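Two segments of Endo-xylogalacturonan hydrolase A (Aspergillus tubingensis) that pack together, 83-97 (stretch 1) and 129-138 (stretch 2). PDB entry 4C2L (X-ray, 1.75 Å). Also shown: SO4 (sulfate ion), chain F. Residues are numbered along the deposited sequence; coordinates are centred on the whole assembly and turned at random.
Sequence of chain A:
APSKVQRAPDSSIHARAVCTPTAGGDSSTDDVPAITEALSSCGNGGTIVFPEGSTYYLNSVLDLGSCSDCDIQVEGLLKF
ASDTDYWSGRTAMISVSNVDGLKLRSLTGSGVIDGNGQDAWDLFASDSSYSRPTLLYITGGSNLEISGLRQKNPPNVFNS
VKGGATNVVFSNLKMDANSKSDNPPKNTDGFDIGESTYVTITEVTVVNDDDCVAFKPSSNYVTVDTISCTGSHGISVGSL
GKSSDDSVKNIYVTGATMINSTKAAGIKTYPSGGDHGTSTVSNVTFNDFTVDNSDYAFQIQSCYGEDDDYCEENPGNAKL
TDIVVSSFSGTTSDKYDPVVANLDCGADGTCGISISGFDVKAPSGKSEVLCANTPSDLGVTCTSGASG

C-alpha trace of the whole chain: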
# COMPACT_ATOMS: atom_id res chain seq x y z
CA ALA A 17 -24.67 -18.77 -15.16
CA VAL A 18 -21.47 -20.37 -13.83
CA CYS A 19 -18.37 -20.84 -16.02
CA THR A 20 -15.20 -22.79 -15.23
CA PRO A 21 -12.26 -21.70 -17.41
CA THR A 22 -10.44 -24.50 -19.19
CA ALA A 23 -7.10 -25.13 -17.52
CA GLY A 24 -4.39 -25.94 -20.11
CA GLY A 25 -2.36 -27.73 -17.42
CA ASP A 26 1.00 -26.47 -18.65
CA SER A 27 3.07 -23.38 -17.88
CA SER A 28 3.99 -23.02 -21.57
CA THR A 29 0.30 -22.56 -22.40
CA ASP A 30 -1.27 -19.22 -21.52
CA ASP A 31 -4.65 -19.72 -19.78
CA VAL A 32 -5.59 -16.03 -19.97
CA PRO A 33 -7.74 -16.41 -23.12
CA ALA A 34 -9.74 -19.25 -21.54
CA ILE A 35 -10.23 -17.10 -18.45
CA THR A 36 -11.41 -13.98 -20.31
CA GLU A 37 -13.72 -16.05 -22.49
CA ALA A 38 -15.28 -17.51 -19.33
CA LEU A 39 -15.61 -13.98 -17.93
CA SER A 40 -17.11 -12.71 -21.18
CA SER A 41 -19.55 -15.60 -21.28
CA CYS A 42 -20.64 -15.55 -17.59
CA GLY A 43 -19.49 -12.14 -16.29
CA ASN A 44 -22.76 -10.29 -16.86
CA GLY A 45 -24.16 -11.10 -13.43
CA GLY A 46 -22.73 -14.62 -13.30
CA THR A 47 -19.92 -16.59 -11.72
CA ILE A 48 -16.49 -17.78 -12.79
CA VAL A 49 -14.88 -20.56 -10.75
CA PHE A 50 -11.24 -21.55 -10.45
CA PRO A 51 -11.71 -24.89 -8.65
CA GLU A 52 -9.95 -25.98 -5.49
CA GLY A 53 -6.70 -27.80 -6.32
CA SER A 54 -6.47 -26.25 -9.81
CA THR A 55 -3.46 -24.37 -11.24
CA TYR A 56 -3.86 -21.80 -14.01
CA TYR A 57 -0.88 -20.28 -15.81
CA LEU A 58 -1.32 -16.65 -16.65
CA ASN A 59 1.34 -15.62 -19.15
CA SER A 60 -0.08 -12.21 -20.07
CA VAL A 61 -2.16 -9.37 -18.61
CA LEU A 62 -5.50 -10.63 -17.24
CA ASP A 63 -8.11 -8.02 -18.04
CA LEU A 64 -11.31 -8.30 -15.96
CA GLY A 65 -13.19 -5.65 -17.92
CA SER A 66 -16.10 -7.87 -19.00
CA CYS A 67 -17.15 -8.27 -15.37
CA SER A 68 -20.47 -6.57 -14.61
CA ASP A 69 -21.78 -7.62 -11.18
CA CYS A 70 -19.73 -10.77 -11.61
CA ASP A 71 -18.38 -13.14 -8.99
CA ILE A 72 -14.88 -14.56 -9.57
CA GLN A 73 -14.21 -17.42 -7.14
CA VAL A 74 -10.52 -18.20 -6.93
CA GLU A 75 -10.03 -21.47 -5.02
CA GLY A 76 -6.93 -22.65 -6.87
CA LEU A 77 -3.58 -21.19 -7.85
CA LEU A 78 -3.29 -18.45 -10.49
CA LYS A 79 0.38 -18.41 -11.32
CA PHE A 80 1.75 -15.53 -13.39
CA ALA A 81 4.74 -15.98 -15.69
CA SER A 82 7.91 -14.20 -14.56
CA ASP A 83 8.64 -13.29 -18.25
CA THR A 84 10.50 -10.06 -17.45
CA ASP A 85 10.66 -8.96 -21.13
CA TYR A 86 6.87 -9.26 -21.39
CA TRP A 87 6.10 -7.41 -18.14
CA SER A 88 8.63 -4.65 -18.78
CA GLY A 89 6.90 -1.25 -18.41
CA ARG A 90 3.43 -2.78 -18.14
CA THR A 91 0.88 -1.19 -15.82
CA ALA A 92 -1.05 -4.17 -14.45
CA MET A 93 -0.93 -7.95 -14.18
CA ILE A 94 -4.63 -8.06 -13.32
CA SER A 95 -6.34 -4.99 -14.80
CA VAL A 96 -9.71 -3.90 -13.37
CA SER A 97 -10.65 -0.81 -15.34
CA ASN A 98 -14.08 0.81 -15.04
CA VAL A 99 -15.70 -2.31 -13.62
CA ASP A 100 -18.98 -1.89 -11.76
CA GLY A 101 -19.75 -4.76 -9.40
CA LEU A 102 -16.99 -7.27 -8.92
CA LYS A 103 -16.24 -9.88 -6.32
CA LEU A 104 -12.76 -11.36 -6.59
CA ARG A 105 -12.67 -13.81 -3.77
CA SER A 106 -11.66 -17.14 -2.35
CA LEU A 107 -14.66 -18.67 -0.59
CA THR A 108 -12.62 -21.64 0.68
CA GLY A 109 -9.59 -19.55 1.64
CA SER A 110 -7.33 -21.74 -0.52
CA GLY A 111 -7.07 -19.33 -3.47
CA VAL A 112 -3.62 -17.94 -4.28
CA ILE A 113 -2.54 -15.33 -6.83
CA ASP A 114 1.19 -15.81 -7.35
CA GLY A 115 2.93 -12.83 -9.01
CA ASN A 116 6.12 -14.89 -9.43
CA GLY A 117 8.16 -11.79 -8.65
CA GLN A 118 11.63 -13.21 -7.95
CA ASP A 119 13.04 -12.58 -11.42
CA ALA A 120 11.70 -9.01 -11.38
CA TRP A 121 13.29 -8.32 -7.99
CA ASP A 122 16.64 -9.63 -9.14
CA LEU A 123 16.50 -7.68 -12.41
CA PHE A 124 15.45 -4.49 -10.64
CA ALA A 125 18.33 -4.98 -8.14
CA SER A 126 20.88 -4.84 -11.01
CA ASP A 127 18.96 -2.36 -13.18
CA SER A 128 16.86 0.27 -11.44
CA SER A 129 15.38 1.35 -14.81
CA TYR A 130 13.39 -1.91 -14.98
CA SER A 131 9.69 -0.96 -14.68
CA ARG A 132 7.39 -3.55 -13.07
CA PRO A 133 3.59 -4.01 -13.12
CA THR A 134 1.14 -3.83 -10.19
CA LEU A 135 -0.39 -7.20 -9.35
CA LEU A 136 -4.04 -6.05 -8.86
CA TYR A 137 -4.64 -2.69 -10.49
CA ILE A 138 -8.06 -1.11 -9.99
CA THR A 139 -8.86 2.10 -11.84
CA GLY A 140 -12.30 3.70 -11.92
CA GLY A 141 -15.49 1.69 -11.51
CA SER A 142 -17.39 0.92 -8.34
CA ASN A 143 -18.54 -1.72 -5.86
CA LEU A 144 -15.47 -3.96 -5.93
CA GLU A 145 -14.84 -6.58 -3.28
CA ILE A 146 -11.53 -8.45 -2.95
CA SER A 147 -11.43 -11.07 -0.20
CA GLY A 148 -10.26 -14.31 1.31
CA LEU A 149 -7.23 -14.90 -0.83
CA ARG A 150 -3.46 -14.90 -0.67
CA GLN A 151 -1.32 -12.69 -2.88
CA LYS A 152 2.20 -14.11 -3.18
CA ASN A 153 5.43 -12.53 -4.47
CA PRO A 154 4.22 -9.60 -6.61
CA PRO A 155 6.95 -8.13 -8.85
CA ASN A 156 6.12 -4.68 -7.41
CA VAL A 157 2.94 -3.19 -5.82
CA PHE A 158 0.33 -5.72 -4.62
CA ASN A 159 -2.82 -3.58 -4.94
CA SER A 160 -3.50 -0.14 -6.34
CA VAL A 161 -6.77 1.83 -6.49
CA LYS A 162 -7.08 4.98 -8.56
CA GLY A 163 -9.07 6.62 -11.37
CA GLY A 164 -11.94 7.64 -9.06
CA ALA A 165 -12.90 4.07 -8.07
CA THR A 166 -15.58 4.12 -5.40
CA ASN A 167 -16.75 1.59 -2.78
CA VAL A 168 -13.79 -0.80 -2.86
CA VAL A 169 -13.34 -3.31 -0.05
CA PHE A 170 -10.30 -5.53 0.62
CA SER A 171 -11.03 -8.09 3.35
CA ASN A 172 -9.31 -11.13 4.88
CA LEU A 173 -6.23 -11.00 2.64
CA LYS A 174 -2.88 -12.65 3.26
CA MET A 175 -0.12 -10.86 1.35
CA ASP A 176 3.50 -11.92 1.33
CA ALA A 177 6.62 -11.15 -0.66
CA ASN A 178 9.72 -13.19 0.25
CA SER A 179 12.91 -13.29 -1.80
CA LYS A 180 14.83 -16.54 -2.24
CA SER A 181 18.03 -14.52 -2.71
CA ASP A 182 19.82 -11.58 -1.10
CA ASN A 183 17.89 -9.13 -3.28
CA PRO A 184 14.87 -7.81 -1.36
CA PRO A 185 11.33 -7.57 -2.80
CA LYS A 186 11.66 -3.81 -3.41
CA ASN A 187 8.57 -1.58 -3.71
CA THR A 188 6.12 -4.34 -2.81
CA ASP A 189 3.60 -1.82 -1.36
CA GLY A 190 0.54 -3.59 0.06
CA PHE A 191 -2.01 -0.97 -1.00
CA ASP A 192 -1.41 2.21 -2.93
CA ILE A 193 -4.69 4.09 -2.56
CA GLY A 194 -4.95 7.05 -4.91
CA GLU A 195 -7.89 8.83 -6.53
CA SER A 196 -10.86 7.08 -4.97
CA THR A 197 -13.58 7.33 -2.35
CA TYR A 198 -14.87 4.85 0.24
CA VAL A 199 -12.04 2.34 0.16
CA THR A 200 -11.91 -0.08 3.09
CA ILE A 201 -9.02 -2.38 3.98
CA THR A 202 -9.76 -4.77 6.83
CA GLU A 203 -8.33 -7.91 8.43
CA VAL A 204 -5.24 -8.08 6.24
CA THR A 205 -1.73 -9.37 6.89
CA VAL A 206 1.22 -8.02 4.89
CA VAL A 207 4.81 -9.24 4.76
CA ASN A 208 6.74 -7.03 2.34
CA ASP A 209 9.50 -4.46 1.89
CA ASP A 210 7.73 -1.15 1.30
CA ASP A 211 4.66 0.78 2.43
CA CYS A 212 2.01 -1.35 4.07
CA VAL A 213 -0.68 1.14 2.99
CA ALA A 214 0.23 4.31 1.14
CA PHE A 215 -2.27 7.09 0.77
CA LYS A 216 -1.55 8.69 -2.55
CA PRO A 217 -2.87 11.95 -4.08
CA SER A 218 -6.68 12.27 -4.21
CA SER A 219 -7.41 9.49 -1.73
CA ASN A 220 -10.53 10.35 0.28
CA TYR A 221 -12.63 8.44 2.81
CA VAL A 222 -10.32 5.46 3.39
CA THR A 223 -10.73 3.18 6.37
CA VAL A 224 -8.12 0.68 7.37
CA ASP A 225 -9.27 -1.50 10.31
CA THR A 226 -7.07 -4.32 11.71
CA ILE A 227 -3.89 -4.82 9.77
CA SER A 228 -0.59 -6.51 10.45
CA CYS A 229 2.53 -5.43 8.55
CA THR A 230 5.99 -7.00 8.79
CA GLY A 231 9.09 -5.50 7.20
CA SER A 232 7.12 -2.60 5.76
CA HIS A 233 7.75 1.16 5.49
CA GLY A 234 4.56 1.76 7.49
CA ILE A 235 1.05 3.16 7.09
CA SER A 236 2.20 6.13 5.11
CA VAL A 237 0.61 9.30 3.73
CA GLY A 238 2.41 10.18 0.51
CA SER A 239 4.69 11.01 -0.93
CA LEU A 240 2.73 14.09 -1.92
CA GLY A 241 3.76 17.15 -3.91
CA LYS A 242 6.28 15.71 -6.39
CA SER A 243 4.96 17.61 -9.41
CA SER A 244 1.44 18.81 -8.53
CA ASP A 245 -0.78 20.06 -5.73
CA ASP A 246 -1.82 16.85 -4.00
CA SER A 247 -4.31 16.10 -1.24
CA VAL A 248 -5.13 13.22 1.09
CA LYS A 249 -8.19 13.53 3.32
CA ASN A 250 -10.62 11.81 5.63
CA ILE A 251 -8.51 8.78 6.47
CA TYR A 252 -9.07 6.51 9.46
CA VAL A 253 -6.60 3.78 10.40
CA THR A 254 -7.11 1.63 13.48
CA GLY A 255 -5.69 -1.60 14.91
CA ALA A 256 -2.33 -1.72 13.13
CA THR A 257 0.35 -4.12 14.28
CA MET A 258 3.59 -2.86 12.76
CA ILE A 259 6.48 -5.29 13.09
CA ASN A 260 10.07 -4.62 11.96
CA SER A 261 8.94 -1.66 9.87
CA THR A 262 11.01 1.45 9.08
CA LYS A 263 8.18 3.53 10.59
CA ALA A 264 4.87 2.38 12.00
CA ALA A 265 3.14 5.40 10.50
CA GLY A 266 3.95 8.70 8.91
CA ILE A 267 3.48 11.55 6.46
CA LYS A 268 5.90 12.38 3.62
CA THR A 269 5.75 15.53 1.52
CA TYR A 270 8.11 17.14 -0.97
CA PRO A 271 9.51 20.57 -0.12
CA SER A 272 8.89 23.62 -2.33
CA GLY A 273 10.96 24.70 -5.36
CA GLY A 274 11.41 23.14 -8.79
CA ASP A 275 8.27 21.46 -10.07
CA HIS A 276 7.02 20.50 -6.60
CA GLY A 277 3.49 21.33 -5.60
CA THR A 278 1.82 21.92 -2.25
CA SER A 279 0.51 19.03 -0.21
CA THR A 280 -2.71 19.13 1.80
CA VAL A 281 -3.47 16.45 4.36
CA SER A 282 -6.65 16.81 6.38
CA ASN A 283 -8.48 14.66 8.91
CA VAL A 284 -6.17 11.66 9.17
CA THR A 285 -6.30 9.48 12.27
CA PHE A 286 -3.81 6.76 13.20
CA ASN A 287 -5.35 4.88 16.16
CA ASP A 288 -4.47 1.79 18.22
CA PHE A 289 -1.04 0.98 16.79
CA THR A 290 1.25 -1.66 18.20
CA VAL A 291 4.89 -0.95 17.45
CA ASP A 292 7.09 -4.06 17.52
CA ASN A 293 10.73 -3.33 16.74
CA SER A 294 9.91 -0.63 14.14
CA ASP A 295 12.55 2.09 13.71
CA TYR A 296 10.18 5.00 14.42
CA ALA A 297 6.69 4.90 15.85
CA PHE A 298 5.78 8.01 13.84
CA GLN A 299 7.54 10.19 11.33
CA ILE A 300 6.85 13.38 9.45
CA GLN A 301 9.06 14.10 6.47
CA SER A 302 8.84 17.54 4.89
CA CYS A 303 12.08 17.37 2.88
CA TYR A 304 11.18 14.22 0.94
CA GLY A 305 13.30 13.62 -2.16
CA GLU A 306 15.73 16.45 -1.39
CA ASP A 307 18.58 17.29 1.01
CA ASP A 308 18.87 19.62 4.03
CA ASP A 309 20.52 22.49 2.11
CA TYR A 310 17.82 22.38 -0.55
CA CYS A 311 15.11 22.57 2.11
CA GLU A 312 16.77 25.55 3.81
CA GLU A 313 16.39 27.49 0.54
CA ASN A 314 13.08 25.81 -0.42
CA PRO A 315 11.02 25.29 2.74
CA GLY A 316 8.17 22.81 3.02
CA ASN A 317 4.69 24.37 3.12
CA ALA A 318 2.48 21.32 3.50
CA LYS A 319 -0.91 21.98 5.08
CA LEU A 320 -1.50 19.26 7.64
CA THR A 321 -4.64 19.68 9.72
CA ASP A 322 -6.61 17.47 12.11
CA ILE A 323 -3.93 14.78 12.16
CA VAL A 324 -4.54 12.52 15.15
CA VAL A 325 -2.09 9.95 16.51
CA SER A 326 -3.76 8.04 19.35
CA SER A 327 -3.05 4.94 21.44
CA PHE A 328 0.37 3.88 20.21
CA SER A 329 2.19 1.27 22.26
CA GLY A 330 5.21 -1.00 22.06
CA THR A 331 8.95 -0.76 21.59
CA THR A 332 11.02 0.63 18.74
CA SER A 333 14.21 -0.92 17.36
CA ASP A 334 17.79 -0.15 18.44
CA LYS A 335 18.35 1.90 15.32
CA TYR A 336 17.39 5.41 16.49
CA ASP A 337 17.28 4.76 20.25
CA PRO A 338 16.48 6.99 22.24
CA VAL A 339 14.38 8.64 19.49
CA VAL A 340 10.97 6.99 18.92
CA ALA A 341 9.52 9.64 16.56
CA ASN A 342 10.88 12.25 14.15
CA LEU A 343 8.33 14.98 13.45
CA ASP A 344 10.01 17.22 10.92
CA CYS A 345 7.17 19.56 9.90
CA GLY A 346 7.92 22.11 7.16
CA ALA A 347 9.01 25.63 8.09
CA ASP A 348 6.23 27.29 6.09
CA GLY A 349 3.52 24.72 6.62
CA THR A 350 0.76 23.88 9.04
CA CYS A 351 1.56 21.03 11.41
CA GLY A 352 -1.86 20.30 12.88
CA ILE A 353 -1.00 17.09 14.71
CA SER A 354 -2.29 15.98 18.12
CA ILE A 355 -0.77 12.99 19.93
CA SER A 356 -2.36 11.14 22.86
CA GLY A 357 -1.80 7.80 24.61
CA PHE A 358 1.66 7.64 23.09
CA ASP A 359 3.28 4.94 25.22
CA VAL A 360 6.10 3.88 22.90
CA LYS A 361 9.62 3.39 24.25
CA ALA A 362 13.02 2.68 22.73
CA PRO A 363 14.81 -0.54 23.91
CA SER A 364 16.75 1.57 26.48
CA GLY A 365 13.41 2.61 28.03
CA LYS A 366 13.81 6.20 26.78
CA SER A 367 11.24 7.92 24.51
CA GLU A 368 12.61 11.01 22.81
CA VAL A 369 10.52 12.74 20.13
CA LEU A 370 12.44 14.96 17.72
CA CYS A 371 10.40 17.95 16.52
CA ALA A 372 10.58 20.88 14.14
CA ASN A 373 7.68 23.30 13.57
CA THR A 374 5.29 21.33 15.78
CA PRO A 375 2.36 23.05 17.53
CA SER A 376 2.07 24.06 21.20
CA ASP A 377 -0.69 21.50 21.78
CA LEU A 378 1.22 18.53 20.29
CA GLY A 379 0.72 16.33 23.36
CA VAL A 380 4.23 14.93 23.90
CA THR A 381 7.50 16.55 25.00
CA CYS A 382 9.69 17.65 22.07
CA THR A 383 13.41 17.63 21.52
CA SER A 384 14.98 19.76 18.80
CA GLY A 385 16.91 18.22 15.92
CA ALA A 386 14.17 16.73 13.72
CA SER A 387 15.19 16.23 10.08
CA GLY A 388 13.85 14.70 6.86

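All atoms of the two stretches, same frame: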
# COMPACT_ATOMS: atom_id res chain seq x y z
N ASP A 83 8.30 -13.93 -16.95
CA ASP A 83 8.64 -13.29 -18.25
C ASP A 83 8.96 -11.80 -18.14
O ASP A 83 8.13 -10.94 -18.44
CB ASP A 83 7.48 -13.54 -19.22
CG ASP A 83 7.83 -13.28 -20.68
OD1 ASP A 83 8.85 -12.61 -21.00
OD2 ASP A 83 7.04 -13.74 -21.54
N THR A 84 10.18 -11.47 -17.70
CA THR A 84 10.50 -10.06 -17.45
C THR A 84 10.44 -9.17 -18.71
O THR A 84 10.11 -8.00 -18.60
CB THR A 84 11.84 -9.87 -16.70
OG1 THR A 84 12.89 -10.52 -17.42
CG2 THR A 84 11.73 -10.46 -15.31
N ASP A 85 10.76 -9.72 -19.88
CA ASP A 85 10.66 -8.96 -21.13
C ASP A 85 9.20 -8.59 -21.39
O ASP A 85 8.90 -7.47 -21.83
CB ASP A 85 11.17 -9.77 -22.32
CG ASP A 85 12.70 -9.83 -22.41
OD1 ASP A 85 13.41 -9.17 -21.63
OD2 ASP A 85 13.19 -10.57 -23.29
N TYR A 86 8.29 -9.54 -21.15
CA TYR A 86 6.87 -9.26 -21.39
C TYR A 86 6.35 -8.17 -20.44
O TYR A 86 5.67 -7.22 -20.86
CB TYR A 86 6.02 -10.53 -21.27
CG TYR A 86 4.55 -10.23 -21.38
CD1 TYR A 86 3.94 -10.11 -22.64
CD2 TYR A 86 3.77 -9.99 -20.22
CE1 TYR A 86 2.59 -9.79 -22.74
CE2 TYR A 86 2.43 -9.67 -20.32
CZ TYR A 86 1.84 -9.58 -21.57
OH TYR A 86 0.51 -9.28 -21.65
N TRP A 87 6.65 -8.31 -19.15
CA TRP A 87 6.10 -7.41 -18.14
C TRP A 87 6.74 -6.05 -18.12
O TRP A 87 6.19 -5.12 -17.51
CB TRP A 87 6.23 -8.06 -16.75
CG TRP A 87 5.31 -9.23 -16.63
CD1 TRP A 87 5.65 -10.58 -16.50
CD2 TRP A 87 3.85 -9.21 -16.69
NE1 TRP A 87 4.51 -11.36 -16.45
CE2 TRP A 87 3.40 -10.60 -16.55
CE3 TRP A 87 2.90 -8.20 -16.82
CZ2 TRP A 87 2.06 -10.94 -16.56
CZ3 TRP A 87 1.54 -8.56 -16.81
CH2 TRP A 87 1.14 -9.90 -16.68
N SER A 88 7.88 -5.92 -18.78
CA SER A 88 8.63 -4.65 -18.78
C SER A 88 7.75 -3.44 -19.13
O SER A 88 7.17 -3.37 -20.22
CB SER A 88 9.80 -4.74 -19.78
OG SER A 88 10.59 -3.57 -19.69
N GLY A 89 7.66 -2.48 -18.21
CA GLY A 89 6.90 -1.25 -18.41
C GLY A 89 5.38 -1.38 -18.42
O GLY A 89 4.68 -0.41 -18.70
N ARG A 90 4.87 -2.58 -18.15
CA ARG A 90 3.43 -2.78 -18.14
C ARG A 90 2.80 -2.26 -16.85
O ARG A 90 3.40 -2.33 -15.78
CB ARG A 90 3.07 -4.25 -18.36
CG ARG A 90 3.43 -4.72 -19.77
CD ARG A 90 2.69 -5.99 -20.14
NE ARG A 90 2.99 -6.37 -21.53
CZ ARG A 90 2.40 -5.85 -22.60
NH1 ARG A 90 1.45 -4.92 -22.49
NH2 ARG A 90 2.78 -6.26 -23.81
N THR A 91 1.57 -1.76 -16.96
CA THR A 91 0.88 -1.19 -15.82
C THR A 91 0.40 -2.22 -14.81
O THR A 91 0.59 -2.05 -13.60
CB THR A 91 -0.30 -0.33 -16.32
OG1 THR A 91 0.24 0.79 -17.04
CG2 THR A 91 -1.16 0.18 -15.14
N ALA A 92 -0.25 -3.28 -15.31
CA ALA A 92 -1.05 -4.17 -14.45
C ALA A 92 -0.87 -5.62 -14.87
O ALA A 92 -0.76 -5.92 -16.06
CB ALA A 92 -2.51 -3.80 -14.58
N MET A 93 -0.86 -6.52 -13.89
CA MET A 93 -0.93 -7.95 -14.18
C MET A 93 -2.38 -8.37 -14.24
O MET A 93 -2.78 -9.10 -15.16
CB MET A 93 -0.17 -8.72 -13.11
CG MET A 93 1.25 -8.19 -12.99
SD MET A 93 2.22 -9.06 -11.75
CE MET A 93 2.58 -10.57 -12.62
N ILE A 94 -3.17 -7.95 -13.26
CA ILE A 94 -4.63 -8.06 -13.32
C ILE A 94 -5.18 -6.65 -13.43
O ILE A 94 -4.98 -5.82 -12.52
CB ILE A 94 -5.24 -8.76 -12.08
CG1 ILE A 94 -4.63 -10.15 -11.90
CG2 ILE A 94 -6.75 -8.86 -12.20
CD1 ILE A 94 -4.95 -10.78 -10.55
N SER A 95 -5.86 -6.36 -14.54
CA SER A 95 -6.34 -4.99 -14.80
C SER A 95 -7.85 -4.94 -14.58
O SER A 95 -8.60 -5.72 -15.17
CB SER A 95 -5.98 -4.56 -16.22
OG SER A 95 -6.64 -3.33 -16.55
N VAL A 96 -8.29 -4.03 -13.71
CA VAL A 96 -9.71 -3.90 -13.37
C VAL A 96 -10.07 -2.45 -13.64
O VAL A 96 -9.97 -1.59 -12.77
CB VAL A 96 -9.99 -4.29 -11.89
CG1 VAL A 96 -11.49 -4.31 -11.60
CG2 VAL A 96 -9.41 -5.67 -11.57
N SER A 97 -10.45 -2.18 -14.89
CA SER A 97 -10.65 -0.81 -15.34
C SER A 97 -12.13 -0.55 -15.58
O SER A 97 -12.76 -1.23 -16.39
CB SER A 97 -9.88 -0.56 -16.64
OG SER A 97 -9.97 0.80 -17.02
N SER A 129 16.26 0.82 -13.77
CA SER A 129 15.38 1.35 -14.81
C SER A 129 14.29 0.33 -15.19
O SER A 129 13.38 0.66 -15.95
CB SER A 129 16.18 1.77 -16.05
OG SER A 129 16.59 0.65 -16.81
N TYR A 130 14.40 -0.90 -14.68
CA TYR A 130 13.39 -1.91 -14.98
C TYR A 130 12.06 -1.52 -14.32
O TYR A 130 12.00 -1.29 -13.11
CB TYR A 130 13.85 -3.32 -14.56
CG TYR A 130 12.83 -4.37 -14.94
CD1 TYR A 130 12.48 -4.57 -16.28
CD2 TYR A 130 12.21 -5.15 -13.96
CE1 TYR A 130 11.55 -5.52 -16.64
CE2 TYR A 130 11.27 -6.12 -14.33
CZ TYR A 130 10.93 -6.28 -15.67
OH TYR A 130 9.98 -7.22 -16.05
N SER A 131 11.00 -1.43 -15.12
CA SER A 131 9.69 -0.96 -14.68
C SER A 131 8.76 -2.17 -14.58
O SER A 131 8.60 -2.93 -15.55
CB SER A 131 9.14 0.05 -15.71
OG SER A 131 7.86 0.51 -15.35
N ARG A 132 8.18 -2.35 -13.39
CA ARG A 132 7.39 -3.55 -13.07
C ARG A 132 5.90 -3.24 -12.90
O ARG A 132 5.53 -2.17 -12.41
CB ARG A 132 7.89 -4.18 -11.76
CG ARG A 132 9.35 -4.62 -11.81
CD ARG A 132 9.88 -4.80 -10.40
NE ARG A 132 10.18 -3.50 -9.81
CZ ARG A 132 10.33 -3.28 -8.51
NH1 ARG A 132 10.16 -4.26 -7.63
NH2 ARG A 132 10.66 -2.05 -8.08
N PRO A 133 5.03 -4.21 -13.25
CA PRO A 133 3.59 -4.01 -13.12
C PRO A 133 3.08 -4.18 -11.69
O PRO A 133 3.71 -4.86 -10.89
CB PRO A 133 3.01 -5.13 -13.99
CG PRO A 133 4.04 -6.23 -13.88
CD PRO A 133 5.36 -5.51 -13.86
N THR A 134 1.92 -3.59 -11.42
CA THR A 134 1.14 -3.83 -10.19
C THR A 134 0.35 -5.11 -10.34
O THR A 134 -0.20 -5.37 -11.42
CB THR A 134 0.20 -2.64 -9.98
OG1 THR A 134 1.04 -1.50 -9.74
CG2 THR A 134 -0.81 -2.86 -8.81
N LEU A 135 0.27 -5.90 -9.26
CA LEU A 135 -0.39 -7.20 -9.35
C LEU A 135 -1.91 -7.07 -9.56
O LEU A 135 -2.45 -7.71 -10.49
CB LEU A 135 -0.09 -8.03 -8.08
CG LEU A 135 -0.82 -9.36 -8.00
CD1 LEU A 135 -0.31 -10.30 -9.09
CD2 LEU A 135 -0.58 -9.96 -6.62
N LEU A 136 -2.60 -6.29 -8.72
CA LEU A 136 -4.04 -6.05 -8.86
C LEU A 136 -4.25 -4.54 -8.97
O LEU A 136 -4.05 -3.79 -8.00
CB LEU A 136 -4.82 -6.61 -7.65
CG LEU A 136 -6.34 -6.42 -7.70
CD1 LEU A 136 -6.95 -7.02 -8.97
CD2 LEU A 136 -6.95 -7.08 -6.47
N TYR A 137 -4.62 -4.10 -10.16
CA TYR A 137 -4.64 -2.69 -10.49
C TYR A 137 -6.07 -2.29 -10.79
O TYR A 137 -6.66 -2.70 -11.81
CB TYR A 137 -3.74 -2.46 -11.70
CG TYR A 137 -3.59 -1.02 -12.12
CD1 TYR A 137 -2.56 -0.23 -11.58
CD2 TYR A 137 -4.43 -0.46 -13.08
CE1 TYR A 137 -2.40 1.09 -11.97
CE2 TYR A 137 -4.27 0.87 -13.47
CZ TYR A 137 -3.26 1.63 -12.91
OH TYR A 137 -3.07 2.94 -13.29
N ILE A 138 -6.66 -1.52 -9.88
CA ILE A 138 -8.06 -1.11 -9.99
C ILE A 138 -8.07 0.37 -10.36
O ILE A 138 -7.46 1.21 -9.68
CB ILE A 138 -8.79 -1.34 -8.64
CG1 ILE A 138 -8.97 -2.82 -8.37
CG2 ILE A 138 -10.15 -0.63 -8.62
CD1 ILE A 138 -9.15 -3.13 -6.89
S SO4 F . 0.52 -2.08 -20.70
O1 SO4 F . 1.89 -1.83 -21.22
O2 SO4 F . -0.44 -1.72 -21.77
O3 SO4 F . 0.32 -1.23 -19.51
O4 SO4 F . 0.35 -3.52 -20.36
O HOH W 1 11.29 -1.61 -17.99
O HOH W 2 5.38 -0.45 -15.22
O HOH W 3 1.57 0.03 -12.27

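The two stretches pack as neighbouring parallel strands, joined by a ladder of backbone hydrogen bonds and extended at one end by a tyrosine that reaches a short helix. In the ladder, Thr134 N donates to Thr91 O (3.0 Å) and Met93 N to Thr134 O (2.8 Å). Both chains then turn a corner together, at Met93 and Ile94 and at Leu135 and Leu136, so the pairing survives the bend: Ile94 N donates to Leu135 O (2.9 Å), Tyr137 N to Ile94 O (2.9 Å) and Val96 N to Tyr137 O (2.8 Å).

Side chains divide between two faces. Ile94, Val96, Leu136 and Ile138 share one, where branched aliphatic groups fill space without polar needs; Leu136 CD1 lies 3.7 Å from Ile94 CG2. On the other, small Ala92 lets its CB approach Tyr137 CB to 3.4 Å, while Thr91 CG2 sits over the Tyr137 ring face, a CH-pi contact.

Pro133, which has no amide hydrogen to donate, offers an apolar ring instead: its CG meets Met93 CG at 3.5 Å and Trp87 CE3 at 3.7 Å. Beyond it, Gly89, whose positive phi suits glycine in a type II turn, donates from N to Ser131 O (2.9 Å). Finally, buried Tyr130 satisfies its hydroxyl by donating from OH to Thr84 O (2.7 Å).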